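Local coordinates for hydrolase family protein (Deinococcus radiodurans R1, PDB 3CNH) that probably acts as a phosphatase of the haloacid dehalogenase-like superfamily, with a sodium ion and a phosphate bound at its metal site, at residues 8-13 against 164-169; 105-110 against 144-149; 88-93 against 185-190; 50-55 against 138-143. All coordinates share one frame; numbering follows the deposited sequence.

Contact 1. Residues 8-13 against 164-169. With NA (sodium ion), chain C; PO4 (phosphate ion), chain D.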
loop_
_atom_site.group_PDB
_atom_site.type_symbol
_atom_site.label_atom_id
_atom_site.label_comp_id
_atom_site.label_asym_id
_atom_site.label_seq_id
_atom_site.Cartn_x
_atom_site.Cartn_y
_atom_site.Cartn_z
ATOM N N PHE A 8 -6.382 7.157 7.872
ATOM C CA PHE A 8 -6.137 5.961 7.082
ATOM C C PHE A 8 -5.070 6.305 6.054
ATOM O O PHE A 8 -5.191 7.269 5.296
ATOM C CB PHE A 8 -7.417 5.531 6.368
ATOM C CG PHE A 8 -8.495 5.032 7.294
ATOM C CD1 PHE A 8 -9.320 5.926 7.964
ATOM C CD2 PHE A 8 -8.685 3.682 7.499
ATOM C CE1 PHE A 8 -10.312 5.471 8.831
ATOM C CE2 PHE A 8 -9.662 3.235 8.382
ATOM C CZ PHE A 8 -10.470 4.123 9.026
ATOM N N TRP A 9 -4.029 5.481 6.044
ATOM C CA TRP A 9 -2.849 5.720 5.224
ATOM C C TRP A 9 -2.567 4.652 4.181
ATOM O O TRP A 9 -2.480 3.470 4.447
ATOM C CB TRP A 9 -1.573 5.819 6.088
ATOM C CG TRP A 9 -1.472 6.983 7.003
ATOM C CD1 TRP A 9 -2.100 7.149 8.211
ATOM C CD2 TRP A 9 -0.688 8.166 6.797
ATOM N NE1 TRP A 9 -1.784 8.373 8.744
ATOM C CE2 TRP A 9 -0.912 9.018 7.904
ATOM C CE3 TRP A 9 0.145 8.607 5.772
ATOM C CZ2 TRP A 9 -0.287 10.256 8.026
ATOM C CZ3 TRP A 9 0.764 9.811 5.898
ATOM C CH2 TRP A 9 0.526 10.641 7.004
ATOM N N ASP A 10 -2.429 5.149 2.984
ATOM C CA ASP A 10 -1.851 4.389 1.864
ATOM C C ASP A 10 -0.389 4.197 2.299
ATOM O O ASP A 10 0.182 5.039 3.041
ATOM C CB ASP A 10 -1.993 5.288 0.634
ATOM C CG ASP A 10 -1.441 4.753 -0.604
ATOM O OD1 ASP A 10 -1.413 3.543 -0.785
ATOM O OD2 ASP A 10 -1.093 5.634 -1.475
ATOM N N ILE A 11 0.219 3.101 1.860
ATOM C CA ILE A 11 1.644 2.871 2.182
ATOM C C ILE A 11 2.517 3.198 0.968
ATOM O O ILE A 11 3.308 4.121 0.979
ATOM C CB ILE A 11 1.914 1.495 2.734
ATOM C CG1 ILE A 11 1.075 1.288 4.012
ATOM C CG2 ILE A 11 3.417 1.299 3.039
ATOM C CD1 ILE A 11 1.243 -0.079 4.677
ATOM N N GLY A 12 2.312 2.457 -0.104
ATOM C CA GLY A 12 3.094 2.691 -1.341
ATOM C C GLY A 12 2.859 4.056 -1.965
ATOM O O GLY A 12 1.723 4.417 -2.259
ATOM N N GLY A 13 3.940 4.777 -2.186
ATOM C CA GLY A 13 3.923 6.119 -2.749
ATOM C C GLY A 13 3.655 7.223 -1.753
ATOM O O GLY A 13 3.607 8.408 -2.115
ATOM N N VAL A 164 -5.422 9.273 3.270
ATOM C CA VAL A 164 -4.232 9.838 2.652
ATOM C C VAL A 164 -3.726 8.857 1.587
ATOM O O VAL A 164 -3.360 7.718 1.905
ATOM C CB VAL A 164 -3.109 10.079 3.675
ATOM C CG1 VAL A 164 -1.865 10.617 2.976
ATOM C CG2 VAL A 164 -3.580 11.041 4.851
ATOM N N ASP A 165 -3.708 9.307 0.345
ATOM C CA ASP A 165 -3.304 8.431 -0.802
ATOM C C ASP A 165 -2.605 9.281 -1.825
ATOM O O ASP A 165 -2.867 10.460 -1.924
ATOM C CB ASP A 165 -4.528 7.756 -1.410
ATOM C CG ASP A 165 -4.188 6.504 -2.233
ATOM O OD1 ASP A 165 -3.688 6.632 -3.395
ATOM O OD2 ASP A 165 -4.508 5.405 -1.726
ATOM N N ASP A 166 -1.743 8.677 -2.639
ATOM C CA ASP A 166 -1.056 9.482 -3.663
ATOM C C ASP A 166 -1.799 9.555 -4.963
ATOM O O ASP A 166 -1.435 10.337 -5.824
ATOM C CB ASP A 166 0.402 9.086 -3.934
ATOM C CG ASP A 166 0.571 7.708 -4.449
ATOM O OD1 ASP A 166 -0.236 6.832 -4.100
ATOM O OD2 ASP A 166 1.565 7.482 -5.146
ATOM N N ARG A 167 -2.832 8.722 -5.097
ATOM C CA ARG A 167 -3.617 8.682 -6.338
ATOM C C ARG A 167 -4.959 9.398 -6.179
ATOM O O ARG A 167 -5.756 9.052 -5.314
ATOM C CB ARG A 167 -3.856 7.226 -6.774
ATOM C CG ARG A 167 -2.575 6.447 -6.969
ATOM C CD ARG A 167 -2.843 5.001 -7.422
ATOM N NE ARG A 167 -1.694 4.110 -7.202
ATOM C CZ ARG A 167 -0.915 3.654 -8.174
ATOM N NH1 ARG A 167 -1.174 3.964 -9.428
ATOM N NH2 ARG A 167 0.105 2.863 -7.881
ATOM N N LEU A 168 -5.217 10.315 -7.104
ATOM C CA LEU A 168 -6.457 11.081 -7.125
ATOM C C LEU A 168 -7.677 10.156 -7.170
ATOM O O LEU A 168 -8.655 10.409 -6.498
ATOM C CB LEU A 168 -6.506 12.039 -8.292
ATOM C CG LEU A 168 -7.767 12.891 -8.399
ATOM C CD1 LEU A 168 -7.947 13.844 -7.209
ATOM C CD2 LEU A 168 -7.686 13.633 -9.736
ATOM N N GLN A 169 -7.612 9.110 -7.985
ATOM C CA GLN A 169 -8.766 8.195 -8.073
ATOM C C GLN A 169 -9.137 7.626 -6.706
ATOM O O GLN A 169 -10.333 7.459 -6.373
ATOM C CB GLN A 169 -8.488 7.071 -9.074
ATOM C CG GLN A 169 -9.651 6.107 -9.328
ATOM C CD GLN A 169 -9.287 5.079 -10.413
ATOM O OE1 GLN A 169 -8.188 5.158 -10.982
ATOM N NE2 GLN A 169 -10.175 4.112 -10.687
HETATM NA NA NA C . -0.218 4.618 -3.443
HETATM P P PO4 D . -0.629 0.884 -1.759
HETATM O O1 PO4 D . -2.083 0.816 -1.655
HETATM O O2 PO4 D . -0.227 2.166 -2.499
HETATM O O3 PO4 D . 0.160 0.654 -0.461
HETATM O O4 PO4 D . -0.078 -0.180 -2.708
HETATM O O HOH W 1 3.839 9.207 -4.788
HETATM O O HOH W 2 -2.272 4.417 -4.346
HETATM O O HOH W 3 1.151 4.097 -5.263
#
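Asp10 and Asp165 lay their carboxylates one over the other, the planes 2° apart and Asp10 OD2 3.3 Å from Asp165 CG; Asp10 CG stands anti to the backbone N (chi1 178°), on the side of the second strand. Lys141 makes salt bridges to Asp10 OD1 and Asp165 OD2, which probably offsets the repulsion of the stacked pair. Asp166 comes in obliquely, its carboxylate turned 35° from that of Asp10. Its OD1 lies 3.0 Å from Asp10 OD2, a closeness made possible by the sodium ion they share, at 2.4 Å from Asp10 OD2 and 2.3 Å from Asp166 OD1. Gly12 O, phosphate O2 and two waters complete the six ligands of the sodium ion. Gly13 suits its place: its phi is positive, and a CB would collide with Asp166 OD2. Asp165 OD1 accepts from Arg167 N at 2.8 Å, an Asx turn. Behind the acids, the parallel strands are joined by Val164 N to Phe8 O and Asp10 N to Val164 O, each 2.9 Å, and Val164 CB lies over the rim of one face of the Trp9 indole. Acidic loops at the carboxy ends of parallel strands are typical of the haloacid dehalogenase active site, where Asp10 is probably the nucleophile.

Contact 2. Residues 105-110 against 144-149. With PO4 (phosphate ion), chain D.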
loop_
_atom_site.group_PDB
_atom_site.type_symbol
_atom_site.label_atom_id
_atom_site.label_comp_id
_atom_site.label_asym_id
_atom_site.label_seq_id
_atom_site.Cartn_x
_atom_site.Cartn_y
_atom_site.Cartn_z
ATOM N N TYR A 105 -4.366 4.034 10.841
ATOM C CA TYR A 105 -4.458 2.687 10.276
ATOM C C TYR A 105 -4.003 2.717 8.827
ATOM O O TYR A 105 -4.043 3.765 8.193
ATOM C CB TYR A 105 -5.938 2.239 10.290
ATOM C CG TYR A 105 -6.642 2.415 11.616
ATOM C CD1 TYR A 105 -7.238 3.609 11.950
ATOM C CD2 TYR A 105 -6.694 1.390 12.537
ATOM C CE1 TYR A 105 -7.842 3.781 13.197
ATOM C CE2 TYR A 105 -7.318 1.527 13.754
ATOM C CZ TYR A 105 -7.901 2.734 14.092
ATOM O OH TYR A 105 -8.510 2.898 15.333
ATOM N N SER A 106 -3.522 1.585 8.324
ATOM C CA SER A 106 -3.258 1.523 6.869
ATOM C C SER A 106 -4.534 1.139 6.176
ATOM O O SER A 106 -5.404 0.435 6.719
ATOM C CB SER A 106 -2.134 0.543 6.453
ATOM O OG SER A 106 -2.605 -0.794 6.336
ATOM N N LEU A 107 -4.596 1.566 4.928
ATOM C CA LEU A 107 -5.655 1.130 3.995
ATOM C C LEU A 107 -4.930 1.063 2.659
ATOM O O LEU A 107 -4.660 2.086 2.034
ATOM C CB LEU A 107 -6.852 2.086 3.977
ATOM C CG LEU A 107 -8.048 1.552 3.201
ATOM C CD1 LEU A 107 -8.692 0.356 3.938
ATOM C CD2 LEU A 107 -9.132 2.599 2.931
ATOM N N ASN A 108 -4.497 -0.138 2.308
ATOM C CA ASN A 108 -3.519 -0.286 1.230
ATOM C C ASN A 108 -3.614 -1.575 0.501
ATOM O O ASN A 108 -4.182 -2.553 1.000
ATOM C CB ASN A 108 -2.088 -0.172 1.806
ATOM C CG ASN A 108 -1.677 -1.388 2.648
ATOM O OD1 ASN A 108 -2.298 -1.706 3.668
ATOM N ND2 ASN A 108 -0.600 -2.065 2.221
ATOM N N ASN A 109 -3.145 -1.516 -0.736
ATOM C CA ASN A 109 -3.096 -2.700 -1.608
ATOM C C ASN A 109 -1.696 -3.288 -1.657
ATOM O O ASN A 109 -0.738 -2.637 -2.065
ATOM C CB ASN A 109 -3.477 -2.342 -3.041
ATOM C CG ASN A 109 -4.922 -1.838 -3.189
ATOM O OD1 ASN A 109 -5.762 -1.975 -2.271
ATOM N ND2 ASN A 109 -5.238 -1.309 -4.403
ATOM N N GLU A 110 -1.604 -4.564 -1.311
ATOM C CA GLU A 110 -0.310 -5.230 -1.278
ATOM C C GLU A 110 -0.474 -6.693 -0.984
ATOM O O GLU A 110 -1.330 -7.080 -0.204
ATOM C CB GLU A 110 0.574 -4.672 -0.169
ATOM C CG GLU A 110 2.078 -4.925 -0.353
ATOM C CD GLU A 110 2.649 -4.078 -1.483
ATOM O OE1 GLU A 110 2.718 -2.856 -1.312
ATOM O OE2 GLU A 110 3.015 -4.635 -2.540
ATOM N N PRO A 144 -15.233 1.165 -3.620
ATOM C CA PRO A 144 -15.858 1.841 -2.484
ATOM C C PRO A 144 -15.991 0.920 -1.261
ATOM O O PRO A 144 -15.930 1.376 -0.123
ATOM C CB PRO A 144 -17.236 2.224 -3.029
ATOM C CG PRO A 144 -17.004 2.353 -4.529
ATOM C CD PRO A 144 -15.992 1.321 -4.869
ATOM N N ALA A 145 -16.181 -0.376 -1.524
ATOM C CA ALA A 145 -16.339 -1.347 -0.416
ATOM C C ALA A 145 -15.107 -1.398 0.493
ATOM O O ALA A 145 -15.212 -1.704 1.691
ATOM C CB ALA A 145 -16.634 -2.753 -0.956
HETATM N N MSE A 146 -13.932 -1.146 -0.067
HETATM C CA MSE A 146 -12.695 -1.192 0.760
HETATM C C MSE A 146 -12.719 -0.070 1.795
HETATM O O MSE A 146 -12.366 -0.244 2.961
HETATM C CB MSE A 146 -11.476 -1.048 -0.117
HETATM C CG MSE A 146 -10.193 -0.905 0.550
HETATM SE SE MSE A 146 -9.771 -2.490 1.642
HETATM C CE MSE A 146 -7.802 -2.595 1.300
ATOM N N TYR A 147 -13.107 1.105 1.327
ATOM C CA TYR A 147 -13.152 2.279 2.210
ATOM C C TYR A 147 -14.176 2.050 3.323
ATOM O O TYR A 147 -13.925 2.317 4.507
ATOM C CB TYR A 147 -13.430 3.577 1.411
ATOM C CG TYR A 147 -12.338 3.891 0.443
ATOM C CD1 TYR A 147 -11.134 4.396 0.865
ATOM C CD2 TYR A 147 -12.461 3.546 -0.920
ATOM C CE1 TYR A 147 -10.099 4.631 -0.032
ATOM C CE2 TYR A 147 -11.431 3.798 -1.808
ATOM C CZ TYR A 147 -10.267 4.331 -1.369
ATOM O OH TYR A 147 -9.255 4.544 -2.285
ATOM N N ARG A 148 -15.327 1.550 2.925
ATOM C CA ARG A 148 -16.415 1.286 3.874
ATOM C C ARG A 148 -15.983 0.237 4.900
ATOM O O ARG A 148 -16.298 0.321 6.071
ATOM C CB ARG A 148 -17.717 0.892 3.156
ATOM C CG ARG A 148 -18.263 2.037 2.276
ATOM C CD ARG A 148 -19.687 1.845 1.770
ATOM N NE ARG A 148 -20.242 3.143 1.373
ATOM C CZ ARG A 148 -20.407 3.528 0.115
ATOM N NH1 ARG A 148 -20.157 2.698 -0.879
ATOM N NH2 ARG A 148 -20.891 4.727 -0.142
ATOM N N LEU A 149 -15.238 -0.745 4.429
ATOM C CA LEU A 149 -14.766 -1.827 5.325
ATOM C C LEU A 149 -13.802 -1.263 6.361
ATOM O O LEU A 149 -13.857 -1.550 7.565
ATOM C CB LEU A 149 -14.129 -2.938 4.503
ATOM C CG LEU A 149 -13.653 -4.153 5.290
ATOM C CD1 LEU A 149 -14.709 -4.711 6.287
ATOM C CD2 LEU A 149 -13.164 -5.202 4.257
HETATM P P PO4 D . -0.629 0.884 -1.759
HETATM O O1 PO4 D . -2.083 0.816 -1.655
HETATM O O2 PO4 D . -0.227 2.166 -2.499
HETATM O O3 PO4 D . 0.160 0.654 -0.461
HETATM O O4 PO4 D . -0.078 -0.180 -2.708
#
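Strand 105-108 and helix 144-149 run nearly antiparallel, 168° between their directions and 9.8 Å between their axes, which sets Leu107 against Met146 and Tyr147. Leucine suits this spot because its two methyls serve different partners. A chi1 of -171° sets Leu107 CG anti to the backbone N, and from there CD1 lies 3.8 Å from SE of Met146, a selenomethionine whose side chain slides past in the opposite direction, while CD2 meets ring atom CD1 of Tyr147 obliquely at 3.4 Å. The flexible Met146 reaches further along the strand, its CE 3.6 Å from Asn108 O. The CB of Asn108 points away from the helix. Its OD1 accepts from Ser106 OG at 2.8 Å, the hydroxyl standing above the amide plane, and also bonds Thr133 OG1, while ND2 bonds Asn115 OD1. An alanine here would probably leave Ser106, Thr133 and Asn115 without their shared amide and the strand end less firmly placed. Next in the chain, Asn109 N gives phosphate O1 a nearly straight bond of 2.7 Å. Helix 144-154 lies on the sheet, with Met163 of strand 161-165 touching both Leu107 and Tyr147, and Ala173 and Ala174 of helix 168-176 bordering the tyrosine.

Contact 3. Residues 88-93 against 185-190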
loop_
_atom_site.group_PDB
_atom_site.type_symbol
_atom_site.label_atom_id
_atom_site.label_comp_id
_atom_site.label_asym_id
_atom_site.label_seq_id
_atom_site.Cartn_x
_atom_site.Cartn_y
_atom_site.Cartn_z
ATOM N N ARG A 88 10.161 6.672 2.380
ATOM C CA ARG A 88 9.933 8.078 1.992
ATOM C C ARG A 88 10.120 8.852 3.297
ATOM O O ARG A 88 9.162 9.106 4.013
ATOM C CB ARG A 88 8.532 8.293 1.437
ATOM C CG ARG A 88 8.308 7.667 0.093
ATOM C CD ARG A 88 9.014 8.448 -0.989
ATOM N NE ARG A 88 8.903 7.750 -2.259
ATOM C CZ ARG A 88 7.838 7.817 -3.043
ATOM N NH1 ARG A 88 6.809 8.559 -2.673
ATOM N NH2 ARG A 88 7.787 7.129 -4.178
ATOM N N PRO A 89 11.384 9.218 3.635
ATOM C CA PRO A 89 11.718 9.772 4.920
ATOM C C PRO A 89 10.881 10.892 5.490
ATOM O O PRO A 89 10.530 10.846 6.656
ATOM C CB PRO A 89 13.176 10.214 4.747
ATOM C CG PRO A 89 13.694 9.428 3.613
ATOM C CD PRO A 89 12.542 9.233 2.714
ATOM N N GLU A 90 10.579 11.890 4.680
ATOM C CA GLU A 90 9.852 13.049 5.204
ATOM C C GLU A 90 8.407 12.709 5.578
ATOM O O GLU A 90 7.891 13.177 6.603
ATOM C CB GLU A 90 9.901 14.243 4.243
ATOM C CG GLU A 90 11.302 14.747 3.903
ATOM C CD GLU A 90 11.291 15.806 2.786
ATOM O OE1 GLU A 90 10.267 15.937 2.060
ATOM O OE2 GLU A 90 12.313 16.502 2.620
ATOM N N VAL A 91 7.760 11.914 4.748
ATOM C CA VAL A 91 6.352 11.538 5.005
ATOM C C VAL A 91 6.297 10.578 6.192
ATOM O O VAL A 91 5.431 10.648 7.073
ATOM C CB VAL A 91 5.629 11.018 3.779
ATOM C CG1 VAL A 91 4.253 10.542 4.184
ATOM C CG2 VAL A 91 5.553 12.122 2.746
ATOM N N LEU A 92 7.255 9.673 6.217
ATOM C CA LEU A 92 7.399 8.755 7.371
ATOM C C LEU A 92 7.503 9.479 8.651
ATOM O O LEU A 92 6.861 9.157 9.646
ATOM C CB LEU A 92 8.662 7.914 7.298
ATOM C CG LEU A 92 8.461 6.642 6.520
ATOM C CD1 LEU A 92 9.764 5.949 6.245
ATOM C CD2 LEU A 92 7.525 5.731 7.299
ATOM N N ALA A 93 8.360 10.487 8.648
ATOM C CA ALA A 93 8.598 11.265 9.839
ATOM C C ALA A 93 7.324 11.967 10.296
ATOM O O ALA A 93 7.034 12.072 11.478
ATOM C CB ALA A 93 9.740 12.295 9.620
ATOM N N VAL A 185 1.233 14.642 -1.950
ATOM C CA VAL A 185 2.207 15.114 -2.937
ATOM C C VAL A 185 3.575 15.188 -2.266
ATOM O O VAL A 185 4.566 14.666 -2.764
ATOM C CB VAL A 185 1.827 16.474 -3.495
ATOM C CG1 VAL A 185 2.941 17.023 -4.382
ATOM C CG2 VAL A 185 0.529 16.316 -4.307
ATOM N N ASP A 186 3.615 15.869 -1.136
ATOM C CA ASP A 186 4.831 15.896 -0.313
ATOM C C ASP A 186 4.516 16.157 1.143
ATOM O O ASP A 186 3.406 16.535 1.497
ATOM C CB ASP A 186 5.887 16.862 -0.838
ATOM C CG ASP A 186 5.413 18.303 -0.898
ATOM O OD1 ASP A 186 5.127 18.918 0.148
ATOM O OD2 ASP A 186 5.379 18.854 -2.022
ATOM N N ALA A 187 5.524 15.940 1.971
ATOM C CA ALA A 187 5.337 15.999 3.417
ATOM C C ALA A 187 4.819 17.364 3.873
ATOM O O ALA A 187 3.952 17.447 4.724
ATOM C CB ALA A 187 6.649 15.637 4.167
ATOM N N ALA A 188 5.378 18.437 3.323
ATOM C CA ALA A 188 4.990 19.775 3.758
ATOM C C ALA A 188 3.550 20.082 3.398
ATOM O O ALA A 188 2.798 20.654 4.182
ATOM C CB ALA A 188 5.943 20.872 3.213
ATOM N N GLN A 189 3.215 19.716 2.180
ATOM C CA GLN A 189 1.861 19.917 1.667
ATOM C C GLN A 189 0.849 19.082 2.480
ATOM O O GLN A 189 -0.204 19.567 2.919
ATOM C CB GLN A 189 1.800 19.600 0.162
ATOM C CG GLN A 189 0.413 19.314 -0.381
ATOM C CD GLN A 189 0.014 17.843 -0.299
ATOM O OE1 GLN A 189 0.869 16.952 -0.350
ATOM N NE2 GLN A 189 -1.293 17.573 -0.252
ATOM N N LEU A 190 1.223 17.844 2.744
ATOM C CA LEU A 190 0.325 16.940 3.463
ATOM C C LEU A 190 0.095 17.464 4.870
ATOM O O LEU A 190 -1.025 17.496 5.373
ATOM C CB LEU A 190 0.888 15.520 3.513
ATOM C CG LEU A 190 0.027 14.451 4.193
ATOM C CD1 LEU A 190 -1.388 14.326 3.601
ATOM C CD2 LEU A 190 0.717 13.058 4.103
HETATM O O HOH W 4 8.070 14.675 0.986
HETATM O O HOH W 5 8.007 18.425 1.984
#
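Glu90 and Val91 meet Ala187 where the first turns of helices 89-98 and 187-196 pack together, a helix-to-helix contact on the outside of the Rossmann-like core. Val91 and Leu190 also touch Trp9 of strand 6-9, so the pair of helices covers the sheet face that carries the indole. Small size matters where the backbones come nearest: the CA atoms of Val91 and Ala187 are 4.8 Å apart, and Ala187 CB rests 3.5 Å from Glu90 CB. Val91, branched at CB, sends CG2 to 3.9 Å from Ala187 N and CG1 to 4.3 Å from Leu190 CD2. The outer side is polar. Glu90 CG lies beside the backbone N (chi1 -59°), and from there the extended chain carries OE1 to a water that bridges the helices, donating to Glu90 OE1 and accepting from Ala187 N. An acid there can in this way serve an amide at the start of the neighbouring helix. That start is secured by a capping box, in which Gln189 N donates to Asp186 OD1 at 2.9 Å. In return Gln189 OE1 takes two amides, Asp186 N in its carbonyl plane at 3.1 Å and Val185 N above it at 2.8 Å.

Contact 4. Residues 50-55 against 138-143. With PO4 (phosphate ion), chain D.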
loop_
_atom_site.group_PDB
_atom_site.type_symbol
_atom_site.label_atom_id
_atom_site.label_comp_id
_atom_site.label_asym_id
_atom_site.label_seq_id
_atom_site.Cartn_x
_atom_site.Cartn_y
_atom_site.Cartn_z
ATOM N N LEU A 50 -3.030 -12.157 -6.316
ATOM C CA LEU A 50 -1.973 -12.115 -5.295
ATOM C C LEU A 50 -2.275 -10.945 -4.338
ATOM O O LEU A 50 -2.202 -11.036 -3.127
ATOM C CB LEU A 50 -0.603 -11.904 -5.956
ATOM C CG LEU A 50 0.555 -11.863 -4.937
ATOM C CD1 LEU A 50 0.698 -13.138 -4.166
ATOM C CD2 LEU A 50 1.833 -11.478 -5.655
ATOM N N GLU A 51 -2.567 -9.817 -4.939
ATOM C CA GLU A 51 -2.905 -8.582 -4.218
ATOM C C GLU A 51 -4.103 -8.779 -3.260
ATOM O O GLU A 51 -4.175 -8.192 -2.166
ATOM C CB GLU A 51 -3.172 -7.485 -5.276
ATOM C CG GLU A 51 -3.464 -6.085 -4.791
ATOM C CD GLU A 51 -3.715 -5.134 -5.964
ATOM O OE1 GLU A 51 -3.686 -5.578 -7.156
ATOM O OE2 GLU A 51 -3.941 -3.940 -5.692
ATOM N N LEU A 52 -5.035 -9.613 -3.678
ATOM C CA LEU A 52 -6.261 -9.894 -2.913
ATOM C C LEU A 52 -6.130 -11.059 -1.939
ATOM O O LEU A 52 -7.071 -11.440 -1.257
ATOM C CB LEU A 52 -7.452 -10.154 -3.866
ATOM C CG LEU A 52 -7.910 -8.892 -4.630
ATOM C CD1 LEU A 52 -8.810 -9.175 -5.809
ATOM C CD2 LEU A 52 -8.633 -7.946 -3.632
ATOM N N GLY A 53 -4.936 -11.641 -1.912
ATOM C CA GLY A 53 -4.626 -12.739 -1.008
ATOM C C GLY A 53 -5.286 -14.065 -1.305
ATOM O O GLY A 53 -5.424 -14.916 -0.428
ATOM N N ARG A 54 -5.672 -14.245 -2.574
ATOM C CA ARG A 54 -6.366 -15.443 -3.022
ATOM C C ARG A 54 -5.447 -16.403 -3.800
ATOM O O ARG A 54 -5.853 -17.497 -4.210
ATOM C CB ARG A 54 -7.633 -15.099 -3.778
ATOM C CG ARG A 54 -8.680 -14.400 -2.887
ATOM C CD ARG A 54 -9.080 -15.222 -1.689
ATOM N NE ARG A 54 -9.561 -16.558 -2.011
ATOM C CZ ARG A 54 -10.807 -16.848 -2.386
ATOM N NH1 ARG A 54 -11.730 -15.905 -2.472
ATOM N NH2 ARG A 54 -11.122 -18.104 -2.665
HETATM N N MSE A 55 -4.245 -15.914 -4.039
HETATM C CA MSE A 55 -3.173 -16.797 -4.526
HETATM C C MSE A 55 -1.914 -16.443 -3.729
HETATM O O MSE A 55 -1.747 -15.342 -3.202
HETATM C CB MSE A 55 -2.994 -16.794 -6.062
HETATM C CG MSE A 55 -1.811 -16.078 -6.584
HETATM SE SE MSE A 55 -1.810 -15.740 -8.488
HETATM C CE MSE A 55 -1.514 -17.452 -9.348
ATOM N N GLY A 138 -9.454 -9.179 1.122
ATOM C CA GLY A 138 -10.090 -9.710 -0.099
ATOM C C GLY A 138 -10.813 -8.711 -0.990
ATOM O O GLY A 138 -11.546 -9.090 -1.907
ATOM N N VAL A 139 -10.559 -7.446 -0.727
ATOM C CA VAL A 139 -11.038 -6.310 -1.556
ATOM C C VAL A 139 -9.880 -5.330 -1.635
ATOM O O VAL A 139 -8.972 -5.376 -0.814
ATOM C CB VAL A 139 -12.350 -5.613 -1.048
ATOM C CG1 VAL A 139 -13.579 -6.487 -1.380
ATOM C CG2 VAL A 139 -12.238 -5.362 0.420
HETATM N N MSE A 140 -9.908 -4.468 -2.640
HETATM C CA MSE A 140 -8.811 -3.532 -2.899
HETATM C C MSE A 140 -9.325 -2.138 -3.250
HETATM O O MSE A 140 -10.411 -1.971 -3.787
HETATM C CB MSE A 140 -7.928 -4.046 -4.059
HETATM C CG MSE A 140 -8.644 -3.942 -5.341
HETATM SE SE MSE A 140 -7.490 -4.426 -6.874
HETATM C CE MSE A 140 -7.444 -6.063 -6.506
ATOM N N LYS A 141 -8.550 -1.128 -2.891
ATOM C CA LYS A 141 -8.814 0.202 -3.393
ATOM C C LYS A 141 -8.750 0.052 -4.909
ATOM O O LYS A 141 -7.928 -0.717 -5.414
ATOM C CB LYS A 141 -7.735 1.181 -2.917
ATOM C CG LYS A 141 -7.705 1.406 -1.447
ATOM C CD LYS A 141 -6.628 2.446 -1.056
ATOM C CE LYS A 141 -5.272 1.977 -1.375
ATOM N NZ LYS A 141 -4.175 2.811 -0.823
ATOM N N PRO A 142 -9.513 0.846 -5.655
ATOM C CA PRO A 142 -10.368 1.960 -5.259
ATOM C C PRO A 142 -11.831 1.571 -5.043
ATOM O O PRO A 142 -12.728 2.403 -5.130
ATOM C CB PRO A 142 -10.275 2.877 -6.488
ATOM C CG PRO A 142 -10.260 1.926 -7.605
ATOM C CD PRO A 142 -9.405 0.757 -7.120
ATOM N N ASN A 143 -12.060 0.292 -4.815
ATOM C CA ASN A 143 -13.433 -0.206 -4.560
ATOM C C ASN A 143 -14.072 0.541 -3.396
ATOM O O ASN A 143 -13.495 0.608 -2.304
ATOM C CB ASN A 143 -13.410 -1.697 -4.258
ATOM C CG ASN A 143 -14.794 -2.329 -4.229
ATOM O OD1 ASN A 143 -15.822 -1.646 -4.114
ATOM N ND2 ASN A 143 -14.824 -3.657 -4.290
HETATM P P PO4 D . -0.629 0.884 -1.759
HETATM O O1 PO4 D . -2.083 0.816 -1.655
HETATM O O2 PO4 D . -0.227 2.166 -2.499
HETATM O O3 PO4 D . 0.160 0.654 -0.461
HETATM O O4 PO4 D . -0.078 -0.180 -2.708
#
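Leu52 and Met140 form the tight part of this contact. Their side chains cross at about a right angle, and the methyl CE of Met140, a selenomethionine, presses against the CG-CD1 bond of the leucine, 3.4 Å from Leu52 CG and 3.5 Å from Leu52 CD1, closer than usual for carbons. Met140 CG stands between the backbone N and the carbonyl carbon (chi1 71°), and a bend at chi3 (71°) then turns CE onto the leucine. The other branch, Leu52 CD2, lies against backbone, 3.5 Å from both Gly138 C and Val139 C. Glycine suits position Gly138, since its phi is positive. An alanine in place of Leu52 would probably leave the Met140 methyl without its main support, free to turn over a gap beside the Gly138 backbone. The outer side is looser. Gly138 is exposed, and the carboxylate of partly exposed Glu51, in the conformer given, only skirts the selenium. Gly53, also with positive phi, ends helix 36-51 in a Schellman motif. Beyond Met140 the chain turns inward: buried Lys141 NZ donates to phosphate O1 at 3.0 Å and bonds Leu107 O, while a cis peptide precedes Pro142. This lysine-bearing loop, touched by a helix end from the helical insert after the first strand, is consistent with the meeting of cap and core in haloacid dehalogenase-like hydrolases.

From the N terminus, strand 6-9 opens the long loop that contact 1 closes at strand 161-165. Nested within it are contact 4, tying the end of helix 36-51 to the loop before helix 144-154, and contact 2, packing that helix on strand 103-108. Contacts 2 and 4 cross, meeting through Asn109 and Lys141. Contact 3 starts at helix 89-98 and ends beyond contact 1 at helix 187-196; it therefore crosses contacts 1 and 4 and encloses contact 2. Contacts 1, 2 and 4 all reach the phosphate, whereas contact 3 joins contact 1 through Trp9 and Leu190, and its centre lies about 26 Å from that of contact 4.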